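PDB 3BJO: uncharacterized ATP-binding protein MJ1010, which is of unknown function but probably binds ATP, the domain described here being its C-terminal one, which belongs to a helix-turn-helix-related family. Local coordinates for residues Asp46-Leu51 / Val69-Leu73; Phe54-Tyr58 / Pro90-Trp96. All blocks are in the same frame, centred on the assembly; numbering follows the deposited sequence.

Interaction 1 of 2, residues Asp46-Leu51 / Val69-Leu73; sequences DIINAL and VYVYL
Two helical segments, 46-51 and 69-73, cross almost at a right angle: their axes come within 10.2 Å, with a signed crossing angle of -81°. I47 and V69 are the residues whose CA atoms lie nearest, 6.2 Å apart. V69, in the t rotamer, points its CA-to-CB bond at the partner helix and sets CG1 3.8 Å from A50 CB and CG2 3.8 Å from D46 CB. I47 (m, t) leaves its backbone sideways but reaches across, CG2 lying 3.9 Å from L73 CD2. Y72, with chi1 in t, points its CA-to-CB bond toward helix 46-51, and its CE2 meets I47 CD1 at 3.8 Å. Strands 60-61, 87-90 and 79-82 form a sheet of order 1-3-2, consistent with a winged-helix-like fold in which these helices make part of the core. L73 and L51 are both m, t, and L73 CD1 is 4.1 Å from both A50 CB and L51 CD2. F22 of helix 3-24 also touches I47 and L73. The carboxylate of D46 turns to R43, with which OD1 forms a salt bridge.

Interaction 2 of 2, residues Phe54-Tyr58 / Pro90-Trp96; sequences FKGKY and PQSFLVW
Residues 54-58 run without regular strand from helix 44-52 toward strand 60-61, turning at G56 (phi/psi -110/8) and extending at K57 (-160/131). In the second segment the chain leaves strand 87-90 at P90 and enters helix 93-102 after S92; across the segments the nearest CA atoms are Y58 CA and P90 CA, 7.1 Å apart. S92 is the N-cap: its OG, at chi1 81° (p), accepts from V95 N at 3.3 Å and weakly from L94 N at 3.1 Å, while W96 N bonds to S92 O at 3.1 Å.

Y58 (chi1 t) leads the side-chain contact. P90 CD sits over one face of its ring, 4.0 Å from the centroid in a CH-pi contact, and lies 3.7 Å from F54 CD1. The edge of Y58 meets the face of the five-membered ring of W96 in a T-shaped pair, centroids 5.0 Å apart and planes at 83°, with Y58 CD1 3.5 Å from W96 CD2. F93 (chi1 m) completes the aromatic cluster: its ring is nearly parallel to that of Y58 but slid aside, centroids 5.2 Å apart. W96 also makes a cation-pi contact with K100.

The indole NE1 of W96 (chi1 t) donates to F54 O at 2.7 Å, so one directional hydrogen bond fixes the loop to the first turn of the C-terminal helix, while the aromatic and proline contacts supply the apolar area.

How the interactions relate
After the long N-terminal helix 3-24 and the hairpin of strands 32-35 and 38-41, the chain enters helix 44-52, the first half of interaction 1, and passes straight into loop 54-58, the first half of interaction 2. Helix 67-75 then folds back to close interaction 1, a loop with 17 residues between its segments. The hairpin of strands 79-82 and 87-90 follows before 90-96 closes interaction 2 across 31 residues. The two loops cross, sharing strand 60-61, and their centres lie about 13 Å apart. Interaction 1 joins two helices; interaction 2 fastens the loop to the C-terminal helix. L79 bridges them, touched by L51, L73 and F54.

Interaction 1 of 2, residues Asp46-Leu51 / Val69-Leu73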
loop_
_atom_site.group_PDB
_atom_site.type_symbol
_atom_site.label_atom_id
_atom_site.label_comp_id
_atom_site.label_asym_id
_atom_site.label_seq_id
_atom_site.Cartn_x
_atom_site.Cartn_y
_atom_site.Cartn_z
ATOM N N ASP A 46 10.010 -6.860 0.462
ATOM C CA ASP A 46 9.578 -6.407 1.791
ATOM C C ASP A 46 8.221 -5.683 1.677
ATOM O O ASP A 46 7.323 -5.784 2.553
ATOM C CB ASP A 46 10.604 -5.398 2.392
ATOM C CG ASP A 46 12.061 -5.947 2.469
ATOM O OD1 ASP A 46 12.216 -7.200 2.602
ATOM O OD2 ASP A 46 13.034 -5.104 2.361
ATOM N N ILE A 47 8.105 -4.915 0.603
ATOM C CA ILE A 47 6.912 -4.142 0.338
ATOM C C ILE A 47 5.695 -5.079 0.077
ATOM O O ILE A 47 4.603 -4.867 0.632
ATOM C CB ILE A 47 7.193 -3.180 -0.856
ATOM C CG1 ILE A 47 8.083 -2.023 -0.365
ATOM C CG2 ILE A 47 5.852 -2.613 -1.432
ATOM C CD1 ILE A 47 8.960 -1.326 -1.429
ATOM N N ILE A 48 5.901 -6.084 -0.778
ATOM C CA ILE A 48 4.902 -7.124 -1.103
ATOM C C ILE A 48 4.495 -7.851 0.158
ATOM O O ILE A 48 3.323 -8.028 0.433
ATOM C CB ILE A 48 5.472 -8.118 -2.135
ATOM C CG1 ILE A 48 5.857 -7.412 -3.467
ATOM C CG2 ILE A 48 4.587 -9.387 -2.296
ATOM C CD1 ILE A 48 4.775 -7.337 -4.543
ATOM N N ASN A 49 5.465 -8.281 0.940
ATOM C CA ASN A 49 5.143 -8.928 2.217
ATOM C C ASN A 49 4.240 -8.101 3.141
ATOM O O ASN A 49 3.304 -8.642 3.691
ATOM C CB ASN A 49 6.426 -9.437 2.921
ATOM C CG ASN A 49 7.015 -10.653 2.200
ATOM O OD1 ASN A 49 6.393 -11.194 1.282
ATOM N ND2 ASN A 49 8.194 -11.083 2.606
ATOM N N ALA A 50 4.487 -6.785 3.259
ATOM C CA ALA A 50 3.692 -5.964 4.141
ATOM C C ALA A 50 2.275 -5.834 3.578
ATOM O O ALA A 50 1.271 -5.909 4.307
ATOM C CB ALA A 50 4.327 -4.550 4.252
ATOM N N LEU A 51 2.191 -5.587 2.281
ATOM C CA LEU A 51 0.874 -5.360 1.651
ATOM C C LEU A 51 0.024 -6.630 1.668
ATOM O O LEU A 51 -1.201 -6.579 1.752
ATOM C CB LEU A 51 1.077 -4.876 0.224
ATOM C CG LEU A 51 1.507 -3.410 0.118
ATOM C CD1 LEU A 51 1.775 -3.017 -1.383
ATOM C CD2 LEU A 51 0.476 -2.458 0.703
ATOM N N VAL A 69 9.600 0.364 5.748
ATOM C CA VAL A 69 8.628 -0.145 4.754
ATOM C C VAL A 69 7.288 0.587 4.856
ATOM O O VAL A 69 6.773 1.093 3.860
ATOM C CB VAL A 69 8.406 -1.673 4.859
ATOM C CG1 VAL A 69 7.268 -2.099 3.868
ATOM C CG2 VAL A 69 9.691 -2.432 4.606
ATOM N N TYR A 70 6.708 0.690 6.057
ATOM C CA TYR A 70 5.416 1.363 6.088
ATOM C C TYR A 70 5.508 2.884 5.888
ATOM O O TYR A 70 4.558 3.494 5.378
ATOM C CB TYR A 70 4.533 0.927 7.288
ATOM C CG TYR A 70 4.958 1.403 8.689
ATOM C CD1 TYR A 70 5.434 0.486 9.657
ATOM C CD2 TYR A 70 4.828 2.726 9.042
ATOM C CE1 TYR A 70 5.789 0.927 10.953
ATOM C CE2 TYR A 70 5.168 3.182 10.308
ATOM C CZ TYR A 70 5.653 2.288 11.246
ATOM O OH TYR A 70 6.003 2.787 12.451
ATOM N N VAL A 71 6.612 3.514 6.316
ATOM C CA VAL A 71 6.825 4.949 5.996
ATOM C C VAL A 71 6.823 5.182 4.466
ATOM O O VAL A 71 6.214 6.138 3.975
ATOM C CB VAL A 71 8.103 5.495 6.612
ATOM C CG1 VAL A 71 8.548 6.826 5.921
ATOM C CG2 VAL A 71 7.887 5.732 8.112
ATOM N N TYR A 72 7.499 4.299 3.725
ATOM C CA TYR A 72 7.489 4.393 2.261
ATOM C C TYR A 72 6.053 4.277 1.749
ATOM O O TYR A 72 5.633 5.060 0.908
ATOM C CB TYR A 72 8.418 3.307 1.654
ATOM C CG TYR A 72 8.460 3.265 0.128
ATOM C CD1 TYR A 72 9.168 4.213 -0.602
ATOM C CD2 TYR A 72 7.766 2.286 -0.577
ATOM C CE1 TYR A 72 9.189 4.173 -2.030
ATOM C CE2 TYR A 72 7.777 2.246 -1.981
ATOM C CZ TYR A 72 8.493 3.190 -2.679
ATOM O OH TYR A 72 8.466 3.143 -4.045
ATOM N N LEU A 73 5.291 3.313 2.285
ATOM C CA LEU A 73 3.941 3.018 1.771
ATOM C C LEU A 73 2.942 4.141 2.126
ATOM O O LEU A 73 1.975 4.372 1.418
ATOM C CB LEU A 73 3.444 1.686 2.344
ATOM C CG LEU A 73 4.138 0.399 1.833
ATOM C CD1 LEU A 73 3.718 -0.820 2.673
ATOM C CD2 LEU A 73 3.733 0.166 0.402
#

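Interaction 2 of 2, residues Phe54-Tyr58 / Pro90-Trp96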
loop_
_atom_site.group_PDB
_atom_site.type_symbol
_atom_site.label_atom_id
_atom_site.label_comp_id
_atom_site.label_asym_id
_atom_site.label_seq_id
_atom_site.Cartn_x
_atom_site.Cartn_y
_atom_site.Cartn_z
ATOM N N PHE A 54 -2.645 -7.174 4.246
ATOM C CA PHE A 54 -3.938 -6.524 4.135
ATOM C C PHE A 54 -4.917 -7.358 3.299
ATOM O O PHE A 54 -6.065 -6.951 3.097
ATOM C CB PHE A 54 -3.744 -5.148 3.481
ATOM C CG PHE A 54 -3.049 -4.142 4.389
ATOM C CD1 PHE A 54 -3.799 -3.309 5.233
ATOM C CD2 PHE A 54 -1.658 -4.074 4.447
ATOM C CE1 PHE A 54 -3.154 -2.391 6.124
ATOM C CE2 PHE A 54 -1.007 -3.142 5.314
ATOM C CZ PHE A 54 -1.764 -2.302 6.143
ATOM N N LYS A 55 -4.491 -8.527 2.818
ATOM C CA LYS A 55 -5.400 -9.362 2.013
ATOM C C LYS A 55 -6.548 -9.897 2.853
ATOM O O LYS A 55 -7.673 -9.960 2.386
ATOM C CB LYS A 55 -4.667 -10.497 1.289
ATOM C CG LYS A 55 -3.960 -10.017 -0.012
ATOM C CD LYS A 55 -3.019 -11.074 -0.536
ATOM C CE LYS A 55 -3.807 -12.190 -1.188
ATOM N NZ LYS A 55 -2.978 -13.387 -1.382
ATOM N N GLY A 56 -6.289 -10.232 4.103
ATOM C CA GLY A 56 -7.353 -10.722 4.929
ATOM C C GLY A 56 -7.823 -9.817 6.059
ATOM O O GLY A 56 -8.619 -10.257 6.890
ATOM N N LYS A 57 -7.343 -8.573 6.112
ATOM C CA LYS A 57 -7.682 -7.696 7.223
ATOM C C LYS A 57 -7.451 -6.253 6.863
ATOM O O LYS A 57 -6.387 -5.920 6.343
ATOM C CB LYS A 57 -6.849 -8.047 8.445
ATOM C CG LYS A 57 -7.546 -7.704 9.736
ATOM C CD LYS A 57 -6.558 -7.838 10.890
ATOM C CE LYS A 57 -7.247 -7.659 12.239
ATOM N NZ LYS A 57 -8.221 -6.532 12.273
ATOM N N TYR A 58 -8.441 -5.392 7.129
ATOM C CA TYR A 58 -8.375 -4.010 6.653
ATOM C C TYR A 58 -7.352 -3.221 7.443
ATOM O O TYR A 58 -6.672 -2.373 6.898
ATOM C CB TYR A 58 -9.757 -3.321 6.714
ATOM C CG TYR A 58 -9.840 -1.948 6.068
ATOM C CD1 TYR A 58 -9.793 -1.806 4.702
ATOM C CD2 TYR A 58 -10.045 -0.801 6.838
ATOM C CE1 TYR A 58 -9.904 -0.525 4.073
ATOM C CE2 TYR A 58 -10.169 0.487 6.237
ATOM C CZ TYR A 58 -10.084 0.606 4.850
ATOM O OH TYR A 58 -10.187 1.856 4.235
ATOM N N PRO A 90 -5.339 0.721 4.399
ATOM C CA PRO A 90 -5.225 1.263 3.040
ATOM C C PRO A 90 -5.809 2.680 2.965
ATOM O O PRO A 90 -6.681 3.017 3.759
ATOM C CB PRO A 90 -6.064 0.290 2.182
ATOM C CG PRO A 90 -6.114 -0.984 2.983
ATOM C CD PRO A 90 -6.144 -0.519 4.439
ATOM N N GLN A 91 -5.305 3.521 2.061
ATOM C CA GLN A 91 -5.764 4.920 2.045
ATOM C C GLN A 91 -7.168 5.061 1.563
ATOM O O GLN A 91 -7.772 6.097 1.770
ATOM C CB GLN A 91 -4.859 5.842 1.242
ATOM C CG GLN A 91 -3.675 6.257 2.040
ATOM C CD GLN A 91 -3.152 7.597 1.660
ATOM O OE1 GLN A 91 -3.767 8.306 0.839
ATOM N NE2 GLN A 91 -1.998 7.979 2.258
ATOM N N SER A 92 -7.698 4.014 0.936
ATOM C CA SER A 92 -9.126 3.987 0.532
ATOM C C SER A 92 -9.526 2.551 0.315
ATOM O O SER A 92 -8.654 1.679 0.319
ATOM C CB SER A 92 -9.376 4.826 -0.728
ATOM O OG SER A 92 -9.030 4.100 -1.879
ATOM N N PHE A 93 -10.823 2.286 0.159
ATOM C CA PHE A 93 -11.271 0.910 -0.094
ATOM C C PHE A 93 -10.879 0.475 -1.513
ATOM O O PHE A 93 -10.845 -0.749 -1.803
ATOM C CB PHE A 93 -12.785 0.713 0.098
ATOM C CG PHE A 93 -13.310 1.108 1.468
ATOM C CD1 PHE A 93 -13.111 0.284 2.595
ATOM C CD2 PHE A 93 -14.036 2.310 1.631
ATOM C CE1 PHE A 93 -13.615 0.638 3.862
ATOM C CE2 PHE A 93 -14.562 2.675 2.923
ATOM C CZ PHE A 93 -14.338 1.830 4.028
ATOM N N LEU A 94 -10.624 1.447 -2.398
ATOM C CA LEU A 94 -10.124 1.143 -3.764
ATOM C C LEU A 94 -8.728 0.547 -3.645
ATOM O O LEU A 94 -8.403 -0.407 -4.353
ATOM C CB LEU A 94 -10.039 2.405 -4.654
ATOM C CG LEU A 94 -11.280 3.297 -4.852
ATOM C CD1 LEU A 94 -10.955 4.594 -5.658
ATOM C CD2 LEU A 94 -12.386 2.508 -5.606
ATOM N N VAL A 95 -7.905 1.138 -2.760
ATOM C CA VAL A 95 -6.567 0.630 -2.509
ATOM C C VAL A 95 -6.705 -0.779 -1.930
ATOM O O VAL A 95 -6.038 -1.679 -2.403
ATOM C CB VAL A 95 -5.702 1.571 -1.589
ATOM C CG1 VAL A 95 -4.373 0.891 -1.297
ATOM C CG2 VAL A 95 -5.460 2.998 -2.268
ATOM N N TRP A 96 -7.561 -0.968 -0.912
ATOM C CA TRP A 96 -7.775 -2.316 -0.347
ATOM C C TRP A 96 -8.144 -3.360 -1.389
ATOM O O TRP A 96 -7.539 -4.451 -1.467
ATOM C CB TRP A 96 -8.833 -2.290 0.768
ATOM C CG TRP A 96 -8.809 -3.503 1.666
ATOM C CD1 TRP A 96 -7.700 -4.159 2.165
ATOM C CD2 TRP A 96 -9.944 -4.192 2.191
ATOM N NE1 TRP A 96 -8.089 -5.226 2.961
ATOM C CE2 TRP A 96 -9.453 -5.272 2.996
ATOM C CE3 TRP A 96 -11.335 -4.009 2.063
ATOM C CZ2 TRP A 96 -10.309 -6.157 3.685
ATOM C CZ3 TRP A 96 -12.185 -4.907 2.719
ATOM C CH2 TRP A 96 -11.668 -5.967 3.520
#